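Local coordinates for protein RsfP (Uncultured bacterium, PDB 4GLJ) that probably catalyses the phosphate-dependent cleavage of methylthioadenosine to adenine and methylthioribose 1-phosphate, and also binds the dye rhodamine B, at residues K107-V112 and I239-K244; L62-Q67 and S95-G100; R153-A158 and G163-K168. All coordinates share one frame; numbering follows the deposited sequence.

Contact 1: K107-V112 and I239-K244; sequences KPLDMV and IQNLMK. With RHB (N-[9-(2-carboxyphenyl)-6-(diethylamino)-3H-xanthen-3-ylidene]-N-ethylethanaminium), chain B.
Pro108 makes the first touch from the 107-112 side: its ring lies with CB 4.0 Å from ND2 of Asn241, a light brush against the amide end. That amide nitrogen has its own polar partner elsewhere, the carbonyl oxygen of Thr221 at the end of strand 213-221. Pro108 and Leu109 occupy the two central positions of a type II beta turn running from Lys107 to Asp110, and the turn's positive phi falls on Leu109 (78°). Leu109 does most of the work. With CG set beside its backbone N and anti to the carbonyl carbon (chi1 -50°), the isobutyl fork spreads over the helix: CD2 presses against CB of Asn241 at 3.3 Å, which is tight for two carbons, while CD1 lies 4.0 Å from CD of Lys244, one turn further on. Lys244 meets it with its aliphatic stem; the chain bends at chi3, and NZ forms a salt bridge with Asp162. The turn leads into strand 111-119 of the central mixed sheet, and its apex packs on helix 237-263 in this phosphorylase-superfamily fold. Asp110 closes the turn twice over: its N bonds to O of Lys107 at 2.8 Å, and its OD2 accepts from N of Lys107 at 2.9 Å, the donor sitting well above the carboxylate plane. At Met111 the strand begins, and its side chain passes on to Asn248 and Val252 further along the helix. The other flank of 239-244 belongs to a bound rhodamine B. Leu242, whose CB is directed away from the turn, brings CD2 to 3.6 Å from C1 of the chain B dye, and Met243 CE comes within 3.4 Å of its ethyl carbon C34. Ile239, though poorly ordered, adds CD1 beside the same xanthene.

Contact 2: L62-Q67 and S95-G100; sequences LTRHGQ and SVSAVG. With RHB (N-[9-(2-carboxyphenyl)-6-(diethylamino)-3H-xanthen-3-ylidene]-N-ethylethanaminium), chain C; RHB (N-[9-(2-carboxyphenyl)-6-(diethylamino)-3H-xanthen-3-ylidene]-N-ethylethanaminium), chain B.
Arg64 reaches across to strand 92-101 and sets its guanidinium against a pair of serines, the close part of this otherwise wide contact. Its chain leaves the backbone extended, with CG anti to N (chi1 -179°), then bends at chi3 to bring the flat group alongside the strand. NH2 meets Ser95 OG at 2.8 Å near the guanidinium plane, and NH1 lies 3.3 Å from Ser97 OG; both are weak bonds, the N-H directions being well off line. Ser97 OG also donates to Ser95 OG at 3.0 Å, and Asn200 bonds to both hydroxyls, which should restrain their rotation. The stronger partner of the arginine is Glu203, which forms a salt bridge with NE.

The backbones themselves stay apart, the closest CA atoms, of Arg64 and Ser95, being 9.1 Å from each other, so the long side chain makes the contact. Away from it, His65 and Ala98 do not meet each other but share ligands. A phosphate ion is bound by Arg64 NH1, His65 NE2 and Ala98 N, and CE1 of His65 lies 3.5 Å from ethyl carbon C23 of the chain B rhodamine. The phosphate probably came from the crystallisation liquor, yet the grouping of arginine, histidine and a backbone N-H around it is consistent with the phosphate site of a nucleoside phosphorylase.

Contact 3: R153-A158 and G163-K168; sequences RAYDNA and GQCHAK
A CH-pi contact joins Cys165 to the face of Tyr155, tying the last turn of helix 145-157 to the short edge strand 165-167 just after it in the chain. CB of Cys165 stands 3.3 Å from the Tyr155 ring centroid and 8° off the ring normal, so the methylene sits almost exactly over the middle of the ring. The sulfur lies further out over the same face: SG is 4.3 Å from the centroid of the Tyr155 ring at 26° from its normal, a sulfur-aromatic contact that accompanies the closer CH one. In Tyr155, CG anti to the backbone N carries the ring toward the strand, and chi2 of 90° turns its face to Cys165. Its far end continues along the incoming chain, where the hydroxyl OH comes to 3.2 Å from CA of Gln164. Met111, from neighbouring strand 111-119, also packs on the tyrosine, and Ile113 touches Cys165. With C-H bonds and a sulfur set over a pi face, cohesion here should come mainly from dispersion and the weak attraction of polarised hydrogens to the ring, and so depend on close fit rather than on charge.

From the N terminus, contact 2 comes first: it closes a loop that leaves strand 57-63, runs through helix 78-87 and returns on strand 92-101. Contact 1 opens only afterwards, on the way into strand 111-119, and closes far later on helix 237-263, so the two follow in series. Contact 3, a tight loop between helix 145-157 and strand 165-167, is nested inside contact 1. The nested pair are joined directly: Asp110 OD2 bonds to His166 NE2, and strands 111-119 and 165-167 are sheet neighbours. Contacts 1 and 2 meet where Leu242 packs on Ala98, and both touch the chain B rhodamine. Contacts 2 and 3 do not touch, though both reach the same sheet.

Contact 1: K107-V112 and I239-K244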
loop_
_atom_site.group_PDB
_atom_site.type_symbol
_atom_site.label_atom_id
_atom_site.label_comp_id
_atom_site.label_asym_id
_atom_site.label_seq_id
_atom_site.Cartn_x
_atom_site.Cartn_y
_atom_site.Cartn_z
ATOM N N LYS A 107 26.194 10.737 4.283
ATOM C CA LYS A 107 27.142 9.606 4.299
ATOM C C LYS A 107 26.993 8.685 5.522
ATOM O O LYS A 107 26.516 9.125 6.603
ATOM C CB LYS A 107 28.613 10.147 4.267
ATOM C CG LYS A 107 28.954 10.660 2.892
ATOM C CD LYS A 107 29.996 11.760 2.965
ATOM C CE LYS A 107 30.497 12.115 1.574
ATOM N NZ LYS A 107 29.438 12.396 0.559
ATOM N N PRO A 108 27.420 7.410 5.396
ATOM C CA PRO A 108 27.436 6.520 6.587
ATOM C C PRO A 108 28.146 7.159 7.781
ATOM O O PRO A 108 29.195 7.790 7.626
ATOM C CB PRO A 108 28.179 5.288 6.095
ATOM C CG PRO A 108 27.813 5.254 4.622
ATOM C CD PRO A 108 27.776 6.690 4.156
ATOM N N LEU A 109 27.555 6.977 8.956
ATOM C CA LEU A 109 27.942 7.625 10.214
ATOM C C LEU A 109 27.477 9.079 10.363
ATOM O O LEU A 109 27.606 9.659 11.440
ATOM C CB LEU A 109 29.462 7.537 10.485
ATOM C CG LEU A 109 30.161 6.193 10.384
ATOM C CD1 LEU A 109 31.565 6.486 10.850
ATOM C CD2 LEU A 109 29.536 5.089 11.202
ATOM N N ASP A 110 26.907 9.676 9.318
ATOM C CA ASP A 110 26.244 10.947 9.530
ATOM C C ASP A 110 24.953 10.679 10.294
ATOM O O ASP A 110 24.379 9.525 10.277
ATOM C CB ASP A 110 25.870 11.630 8.233
ATOM C CG ASP A 110 27.061 12.245 7.499
ATOM O OD1 ASP A 110 28.207 12.291 8.042
ATOM O OD2 ASP A 110 26.811 12.653 6.314
ATOM N N MET A 111 24.467 11.735 10.947
ATOM C CA MET A 111 23.070 11.733 11.426
ATOM C C MET A 111 22.246 12.740 10.672
ATOM O O MET A 111 22.793 13.691 10.080
ATOM C CB MET A 111 23.006 11.981 12.924
ATOM C CG MET A 111 24.024 11.104 13.688
ATOM S SD MET A 111 23.774 11.241 15.473
ATOM C CE MET A 111 25.176 10.325 16.114
ATOM N N VAL A 112 20.941 12.496 10.687
ATOM C CA VAL A 112 19.997 13.250 9.938
ATOM C C VAL A 112 18.809 13.473 10.878
ATOM O O VAL A 112 18.308 12.556 11.554
ATOM C CB VAL A 112 19.552 12.499 8.652
ATOM C CG1 VAL A 112 18.518 13.333 7.907
ATOM C CG2 VAL A 112 20.767 12.300 7.718
ATOM N N ILE A 239 27.792 -3.565 10.058
ATOM C CA ILE A 239 27.351 -3.791 11.440
ATOM C C ILE A 239 28.217 -2.981 12.414
ATOM O O ILE A 239 27.753 -2.538 13.465
ATOM C CB ILE A 239 27.379 -5.307 11.804
ATOM C CG1 ILE A 239 26.066 -5.995 11.384
ATOM C CG2 ILE A 239 27.637 -5.527 13.294
ATOM C CD1 ILE A 239 26.007 -7.489 11.663
ATOM N N GLN A 240 29.477 -2.787 12.039
ATOM C CA GLN A 240 30.468 -2.092 12.862
ATOM C C GLN A 240 30.201 -0.593 12.845
ATOM O O GLN A 240 30.423 0.109 13.843
ATOM C CB GLN A 240 31.873 -2.383 12.322
ATOM C CG GLN A 240 33.015 -2.040 13.272
ATOM C CD GLN A 240 34.356 -2.607 12.810
ATOM O OE1 GLN A 240 34.823 -2.334 11.693
ATOM N NE2 GLN A 240 34.987 -3.402 13.673
ATOM N N ASN A 241 29.736 -0.101 11.700
ATOM C CA ASN A 241 29.275 1.286 11.617
ATOM C C ASN A 241 27.868 1.487 12.259
ATOM O O ASN A 241 27.580 2.537 12.860
ATOM C CB ASN A 241 29.549 1.900 10.205
ATOM C CG ASN A 241 28.322 1.994 9.307
ATOM O OD1 ASN A 241 27.211 2.296 9.761
ATOM N ND2 ASN A 241 28.536 1.797 7.998
ATOM N N LEU A 242 27.019 0.462 12.195
ATOM C CA LEU A 242 25.771 0.444 12.989
ATOM C C LEU A 242 26.100 0.492 14.529
ATOM O O LEU A 242 25.405 1.098 15.332
ATOM C CB LEU A 242 24.964 -0.806 12.577
ATOM C CG LEU A 242 23.603 -1.256 13.123
ATOM C CD1 LEU A 242 22.514 -0.250 12.821
ATOM C CD2 LEU A 242 23.242 -2.606 12.498
ATOM N N MET A 243 27.211 -0.123 14.924
ATOM C CA MET A 243 27.567 -0.096 16.329
ATOM C C MET A 243 28.205 1.237 16.695
ATOM O O MET A 243 27.950 1.750 17.771
ATOM C CB MET A 243 28.399 -1.314 16.730
ATOM C CG MET A 243 27.551 -2.345 17.472
ATOM S SD MET A 243 27.966 -4.077 17.149
ATOM C CE MET A 243 26.873 -4.988 18.269
ATOM N N LYS A 244 28.975 1.821 15.783
ATOM C CA LYS A 244 29.531 3.134 16.047
ATOM C C LYS A 244 28.449 4.229 16.091
ATOM O O LYS A 244 28.436 5.084 16.982
ATOM C CB LYS A 244 30.653 3.501 15.072
ATOM C CG LYS A 244 31.200 4.893 15.432
ATOM C CD LYS A 244 32.367 5.372 14.576
ATOM C CE LYS A 244 33.696 4.803 15.041
ATOM N NZ LYS A 244 34.741 5.035 14.000
HETATM O O2 RHB B . 22.118 -8.437 10.942
HETATM C C26 RHB B . 22.570 -8.575 9.790
HETATM C C19 RHB B . 22.220 -7.605 8.709
HETATM C C14 RHB B . 21.555 -6.391 8.868
HETATM C C15 RHB B . 21.337 -5.612 7.739
HETATM C C16 RHB B . 21.743 -5.998 6.477
HETATM C C17 RHB B . 22.388 -7.200 6.323
HETATM C C18 RHB B . 22.626 -7.982 7.444
HETATM C C9 RHB B . 21.032 -5.777 10.130
HETATM C C8 RHB B . 19.957 -4.752 9.972
HETATM C C13 RHB B . 19.457 -4.395 8.729
HETATM C C12 RHB B . 18.449 -3.439 8.580
HETATM C C11 RHB B . 17.898 -2.841 9.691
HETATM N N1 RHB B . 16.918 -1.829 9.577
HETATM C C35 RHB B . 17.414 -1.013 8.452
HETATM C C36 RHB B . 18.910 -0.848 8.670
HETATM C C22 RHB B . 15.475 -2.178 9.434
HETATM C C23 RHB B . 14.816 -2.279 10.820
HETATM C C10 RHB B . 18.431 -3.184 10.925
HETATM C C7 RHB B . 19.432 -4.136 11.075
HETATM O O1 RHB B . 19.896 -4.454 12.326
HETATM C C1 RHB B . 20.885 -5.370 12.564
HETATM C C2 RHB B . 21.495 -6.062 11.526
HETATM C C6 RHB B . 21.259 -5.598 13.880
HETATM C C5 RHB B . 22.244 -6.516 14.191
HETATM C C4 RHB B . 22.863 -7.219 13.166
HETATM C C3 RHB B . 22.492 -6.992 11.838
HETATM N N2 RHB B . 22.600 -6.698 15.540
HETATM C C24 RHB B . 21.505 -7.297 16.331
HETATM C C25 RHB B . 21.676 -6.883 17.780
HETATM C C33 RHB B . 23.845 -7.487 15.647
HETATM C C34 RHB B . 24.529 -7.140 16.955
HETATM O O3 RHB B . 23.357 -9.497 9.502
#

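Contact 2: L62-Q67 and S95-G100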
loop_
_atom_site.group_PDB
_atom_site.type_symbol
_atom_site.label_atom_id
_atom_site.label_comp_id
_atom_site.label_asym_id
_atom_site.label_seq_id
_atom_site.Cartn_x
_atom_site.Cartn_y
_atom_site.Cartn_z
ATOM N N LEU A 62 12.559 2.404 25.321
ATOM C CA LEU A 62 11.795 1.254 24.745
ATOM C C LEU A 62 12.633 0.770 23.532
ATOM O O LEU A 62 12.964 1.570 22.661
ATOM C CB LEU A 62 10.416 1.729 24.306
ATOM C CG LEU A 62 9.543 0.682 23.574
ATOM C CD1 LEU A 62 9.662 -0.633 24.349
ATOM C CD2 LEU A 62 8.096 1.142 23.592
ATOM N N THR A 63 13.032 -0.509 23.521
ATOM C CA THR A 63 13.754 -1.084 22.362
ATOM C C THR A 63 12.731 -1.468 21.376
ATOM O O THR A 63 11.983 -2.406 21.632
ATOM C CB THR A 63 14.465 -2.391 22.737
ATOM O OG1 THR A 63 15.256 -2.120 23.876
ATOM C CG2 THR A 63 15.355 -2.808 21.599
ATOM N N ARG A 64 12.670 -0.755 20.240
ATOM C CA ARG A 64 11.642 -1.012 19.277
ATOM C C ARG A 64 11.528 -2.507 18.781
ATOM O O ARG A 64 10.401 -3.068 18.615
ATOM C CB ARG A 64 11.907 -0.043 18.076
ATOM C CG ARG A 64 10.876 -0.209 17.025
ATOM C CD ARG A 64 11.105 0.698 15.846
ATOM N NE ARG A 64 11.064 2.140 16.158
ATOM C CZ ARG A 64 12.074 3.009 16.095
ATOM N NH1 ARG A 64 13.323 2.615 15.845
ATOM N NH2 ARG A 64 11.849 4.309 16.366
ATOM N N HIS A 65 12.679 -3.125 18.538
ATOM C CA HIS A 65 12.713 -4.509 17.983
ATOM C C HIS A 65 12.683 -5.592 18.998
ATOM O O HIS A 65 12.695 -6.753 18.626
ATOM C CB HIS A 65 13.901 -4.703 17.063
ATOM C CG HIS A 65 13.825 -3.863 15.808
ATOM N ND1 HIS A 65 13.049 -4.194 14.765
ATOM C CD2 HIS A 65 14.378 -2.619 15.507
ATOM C CE1 HIS A 65 13.163 -3.259 13.780
ATOM N NE2 HIS A 65 13.951 -2.278 14.245
ATOM N N GLY A 66 12.543 -5.216 20.276
ATOM C CA GLY A 66 12.589 -6.122 21.426
ATOM C C GLY A 66 13.985 -6.570 21.783
ATOM O O GLY A 66 14.946 -6.331 21.037
ATOM N N GLN A 67 14.109 -7.279 22.908
ATOM C CA GLN A 67 15.399 -7.867 23.236
ATOM C C GLN A 67 15.856 -8.895 22.198
ATOM O O GLN A 67 15.060 -9.665 21.614
ATOM C CB GLN A 67 15.444 -8.400 24.680
ATOM C CG GLN A 67 16.810 -8.142 25.349
ATOM C CD GLN A 67 17.416 -6.766 25.013
ATOM O OE1 GLN A 67 18.387 -6.660 24.222
ATOM N NE2 GLN A 67 16.827 -5.703 25.581
ATOM N N SER A 95 12.839 9.249 18.667
ATOM C CA SER A 95 12.966 7.937 18.003
ATOM C C SER A 95 14.386 7.934 17.404
ATOM O O SER A 95 14.815 8.878 16.723
ATOM C CB SER A 95 11.984 7.905 16.805
ATOM O OG SER A 95 12.532 7.007 15.808
ATOM N N VAL A 96 15.111 6.884 17.648
ATOM C CA VAL A 96 16.454 6.801 17.187
ATOM C C VAL A 96 16.495 5.645 16.235
ATOM O O VAL A 96 16.246 4.512 16.659
ATOM C CB VAL A 96 17.455 6.585 18.339
ATOM C CG1 VAL A 96 18.855 6.517 17.713
ATOM C CG2 VAL A 96 17.338 7.723 19.397
ATOM N N SER A 97 16.707 5.934 14.943
ATOM C CA SER A 97 16.503 4.934 13.891
ATOM C C SER A 97 17.631 4.832 12.866
ATOM O O SER A 97 18.152 5.875 12.411
ATOM C CB SER A 97 15.259 5.315 13.127
ATOM O OG SER A 97 14.227 5.238 14.076
ATOM N N ALA A 98 17.937 3.594 12.452
ATOM C CA ALA A 98 18.973 3.365 11.447
ATOM C C ALA A 98 18.291 3.631 10.111
ATOM O O ALA A 98 17.103 3.210 9.903
ATOM C CB ALA A 98 19.482 1.918 11.484
ATOM N N VAL A 99 18.985 4.340 9.217
ATOM C CA VAL A 99 18.411 4.615 7.893
ATOM C C VAL A 99 19.446 4.415 6.798
ATOM O O VAL A 99 20.684 4.338 7.024
ATOM C CB VAL A 99 17.841 6.068 7.743
ATOM C CG1 VAL A 99 16.652 6.252 8.691
ATOM C CG2 VAL A 99 18.973 7.113 7.878
ATOM N N GLY A 100 18.919 4.244 5.598
ATOM C CA GLY A 100 19.757 4.274 4.414
ATOM C C GLY A 100 19.747 5.644 3.818
ATOM O O GLY A 100 18.759 6.357 3.893
HETATM O O2 RHB C . 23.900 -0.519 4.432
HETATM C C26 RHB C . 24.539 -1.210 5.257
HETATM C C19 RHB C . 23.732 -1.792 6.386
HETATM C C14 RHB C . 22.364 -1.776 6.274
HETATM C C15 RHB C . 21.580 -2.304 7.292
HETATM C C16 RHB C . 22.149 -2.822 8.449
HETATM C C17 RHB C . 23.533 -2.825 8.578
HETATM C C18 RHB C . 24.309 -2.304 7.548
HETATM C C9 RHB C . 21.709 -1.275 5.042
HETATM C C8 RHB C . 22.282 -1.590 3.717
HETATM C C13 RHB C . 23.466 -2.314 3.677
HETATM C C12 RHB C . 24.053 -2.608 2.459
HETATM C C11 RHB C . 23.461 -2.197 1.270
HETATM N N1 RHB C . 24.141 -2.558 0.073
HETATM C C35 RHB C . 24.319 -4.023 -0.002
HETATM C C36 RHB C . 25.747 -4.437 0.299
HETATM C C22 RHB C . 23.465 -2.093 -1.158
HETATM C C23 RHB C . 23.492 -3.172 -2.227
HETATM C C10 RHB C . 22.256 -1.462 1.314
HETATM C C7 RHB C . 21.641 -1.153 2.551
HETATM O O1 RHB C . 20.448 -0.415 2.642
HETATM C C1 RHB C . 19.847 -0.103 3.870
HETATM C C2 RHB C . 20.441 -0.516 5.080
HETATM C C6 RHB C . 18.647 0.623 3.958
HETATM C C5 RHB C . 18.127 0.887 5.241
HETATM C C4 RHB C . 18.730 0.484 6.418
HETATM C C3 RHB C . 19.901 -0.232 6.333
HETATM N N2 RHB C . 16.916 1.533 5.390
HETATM C C24 RHB C . 16.207 1.023 4.236
HETATM C C25 RHB C . 14.873 0.547 4.732
HETATM C C33 RHB C . 16.221 0.848 6.483
HETATM C C34 RHB C . 16.909 1.088 7.819
HETATM O O3 RHB C . 25.788 -1.375 5.163
HETATM O O2 RHB B . 22.118 -8.437 10.942
HETATM C C26 RHB B . 22.570 -8.575 9.790
HETATM C C19 RHB B . 22.220 -7.605 8.709
HETATM C C14 RHB B . 21.555 -6.391 8.868
HETATM C C15 RHB B . 21.337 -5.612 7.739
HETATM C C16 RHB B . 21.743 -5.998 6.477
HETATM C C17 RHB B . 22.388 -7.200 6.323
HETATM C C18 RHB B . 22.626 -7.982 7.444
HETATM C C9 RHB B . 21.032 -5.777 10.130
HETATM C C8 RHB B . 19.957 -4.752 9.972
HETATM C C13 RHB B . 19.457 -4.395 8.729
HETATM C C12 RHB B . 18.449 -3.439 8.580
HETATM C C11 RHB B . 17.898 -2.841 9.691
HETATM N N1 RHB B . 16.918 -1.829 9.577
HETATM C C35 RHB B . 17.414 -1.013 8.452
HETATM C C36 RHB B . 18.910 -0.848 8.670
HETATM C C22 RHB B . 15.475 -2.178 9.434
HETATM C C23 RHB B . 14.816 -2.279 10.820
HETATM C C10 RHB B . 18.431 -3.184 10.925
HETATM C C7 RHB B . 19.432 -4.136 11.075
HETATM O O1 RHB B . 19.896 -4.454 12.326
HETATM C C1 RHB B . 20.885 -5.370 12.564
HETATM C C2 RHB B . 21.495 -6.062 11.526
HETATM C C6 RHB B . 21.259 -5.598 13.880
HETATM C C5 RHB B . 22.244 -6.516 14.191
HETATM C C4 RHB B . 22.863 -7.219 13.166
HETATM C C3 RHB B . 22.492 -6.992 11.838
HETATM N N2 RHB B . 22.600 -6.698 15.540
HETATM C C24 RHB B . 21.505 -7.297 16.331
HETATM C C25 RHB B . 21.676 -6.883 17.780
HETATM C C33 RHB B . 23.845 -7.487 15.647
HETATM C C34 RHB B . 24.529 -7.140 16.955
HETATM O O3 RHB B . 23.357 -9.497 9.502
#

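Contact 3: R153-A158 and G163-K168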
loop_
_atom_site.group_PDB
_atom_site.type_symbol
_atom_site.label_atom_id
_atom_site.label_comp_id
_atom_site.label_asym_id
_atom_site.label_seq_id
_atom_site.Cartn_x
_atom_site.Cartn_y
_atom_site.Cartn_z
ATOM N N ARG A 153 20.831 20.911 18.251
ATOM C CA ARG A 153 21.763 21.565 19.206
ATOM C C ARG A 153 22.396 20.462 20.098
ATOM O O ARG A 153 23.555 20.581 20.477
ATOM C CB ARG A 153 21.041 22.613 20.024
ATOM C CG ARG A 153 20.653 23.807 19.175
ATOM C CD ARG A 153 20.017 24.904 19.988
ATOM N NE ARG A 153 18.628 24.583 20.280
ATOM C CZ ARG A 153 18.143 24.446 21.509
ATOM N NH1 ARG A 153 18.932 24.616 22.566
ATOM N NH2 ARG A 153 16.856 24.169 21.661
ATOM N N ALA A 154 21.622 19.406 20.376
ATOM C CA ALA A 154 22.113 18.240 21.190
ATOM C C ALA A 154 23.311 17.597 20.453
ATOM O O ALA A 154 24.336 17.230 21.080
ATOM C CB ALA A 154 21.015 17.188 21.406
ATOM N N TYR A 155 23.185 17.464 19.124
ATOM C CA TYR A 155 24.248 16.843 18.306
ATOM C C TYR A 155 25.494 17.685 18.452
ATOM O O TYR A 155 26.619 17.153 18.597
ATOM C CB TYR A 155 23.903 16.843 16.775
ATOM C CG TYR A 155 25.010 16.216 15.917
ATOM C CD1 TYR A 155 25.010 14.820 15.639
ATOM C CD2 TYR A 155 26.028 17.005 15.322
ATOM C CE1 TYR A 155 26.015 14.246 14.846
ATOM C CE2 TYR A 155 27.019 16.427 14.549
ATOM C CZ TYR A 155 27.013 15.058 14.294
ATOM O OH TYR A 155 28.023 14.488 13.492
ATOM N N ASP A 156 25.328 19.011 18.342
ATOM C CA ASP A 156 26.490 19.863 18.400
ATOM C C ASP A 156 27.091 19.793 19.780
ATOM O O ASP A 156 28.302 19.847 19.913
ATOM C CB ASP A 156 26.151 21.326 18.076
ATOM C CG ASP A 156 25.829 21.550 16.604
ATOM O OD1 ASP A 156 26.407 20.869 15.716
ATOM O OD2 ASP A 156 25.006 22.454 16.306
ATOM N N ASN A 157 26.240 19.720 20.794
ATOM C CA ASN A 157 26.679 19.669 22.217
ATOM C C ASN A 157 27.418 18.365 22.564
ATOM O O ASN A 157 28.221 18.306 23.483
ATOM C CB ASN A 157 25.491 19.859 23.174
ATOM C CG ASN A 157 25.015 21.301 23.245
ATOM O OD1 ASN A 157 25.584 22.186 22.629
ATOM N ND2 ASN A 157 23.968 21.535 24.000
ATOM N N ALA A 158 27.183 17.335 21.794
ATOM C CA ALA A 158 27.746 16.018 22.066
ATOM C C ALA A 158 29.175 15.922 21.529
ATOM O O ALA A 158 29.899 14.977 21.843
ATOM C CB ALA A 158 26.860 14.982 21.407
ATOM N N GLY A 163 31.600 12.093 11.213
ATOM C CA GLY A 163 30.361 12.491 10.491
ATOM C C GLY A 163 29.899 13.918 10.696
ATOM O O GLY A 163 30.593 14.699 11.309
ATOM N N GLN A 164 28.744 14.261 10.136
ATOM C CA GLN A 164 28.097 15.509 10.449
ATOM C C GLN A 164 26.623 15.238 10.633
ATOM O O GLN A 164 26.200 14.113 10.418
ATOM C CB GLN A 164 28.347 16.548 9.373
ATOM C CG GLN A 164 27.832 16.219 8.003
ATOM C CD GLN A 164 28.312 17.270 6.971
ATOM O OE1 GLN A 164 28.164 18.470 7.194
ATOM N NE2 GLN A 164 28.901 16.812 5.846
ATOM N N CYS A 165 25.843 16.246 11.028
ATOM C CA CYS A 165 24.419 16.091 11.211
ATOM C C CYS A 165 23.717 17.022 10.211
ATOM O O CYS A 165 24.118 18.218 10.070
ATOM C CB CYS A 165 24.046 16.523 12.652
ATOM S SG CYS A 165 22.310 16.234 13.045
ATOM N N HIS A 166 22.691 16.530 9.545
ATOM C CA HIS A 166 21.936 17.265 8.572
ATOM C C HIS A 166 20.540 17.444 9.051
ATOM O O HIS A 166 19.945 16.504 9.532
ATOM C CB HIS A 166 21.902 16.514 7.257
ATOM C CG HIS A 166 23.235 16.033 6.788
ATOM N ND1 HIS A 166 23.937 16.663 5.872
ATOM C CD2 HIS A 166 23.965 14.929 7.134
ATOM C CE1 HIS A 166 25.066 16.011 5.653
ATOM N NE2 HIS A 166 25.079 14.951 6.420
ATOM N N ALA A 167 19.972 18.636 8.944
ATOM C CA ALA A 167 18.539 18.777 9.322
ATOM C C ALA A 167 17.706 18.986 8.073
ATOM O O ALA A 167 18.273 19.181 7.018
ATOM C CB ALA A 167 18.380 19.964 10.275
ATOM N N LYS A 168 16.389 19.046 8.194
ATOM C CA LYS A 168 15.475 19.383 7.097
ATOM C C LYS A 168 15.504 18.384 5.913
ATOM O O LYS A 168 15.602 18.778 4.744
ATOM C CB LYS A 168 15.660 20.788 6.536
ATOM C CG LYS A 168 15.697 21.914 7.573
ATOM C CD LYS A 168 14.568 21.823 8.616
ATOM C CE LYS A 168 14.662 22.920 9.693
ATOM N NZ LYS A 168 15.530 24.035 9.236
#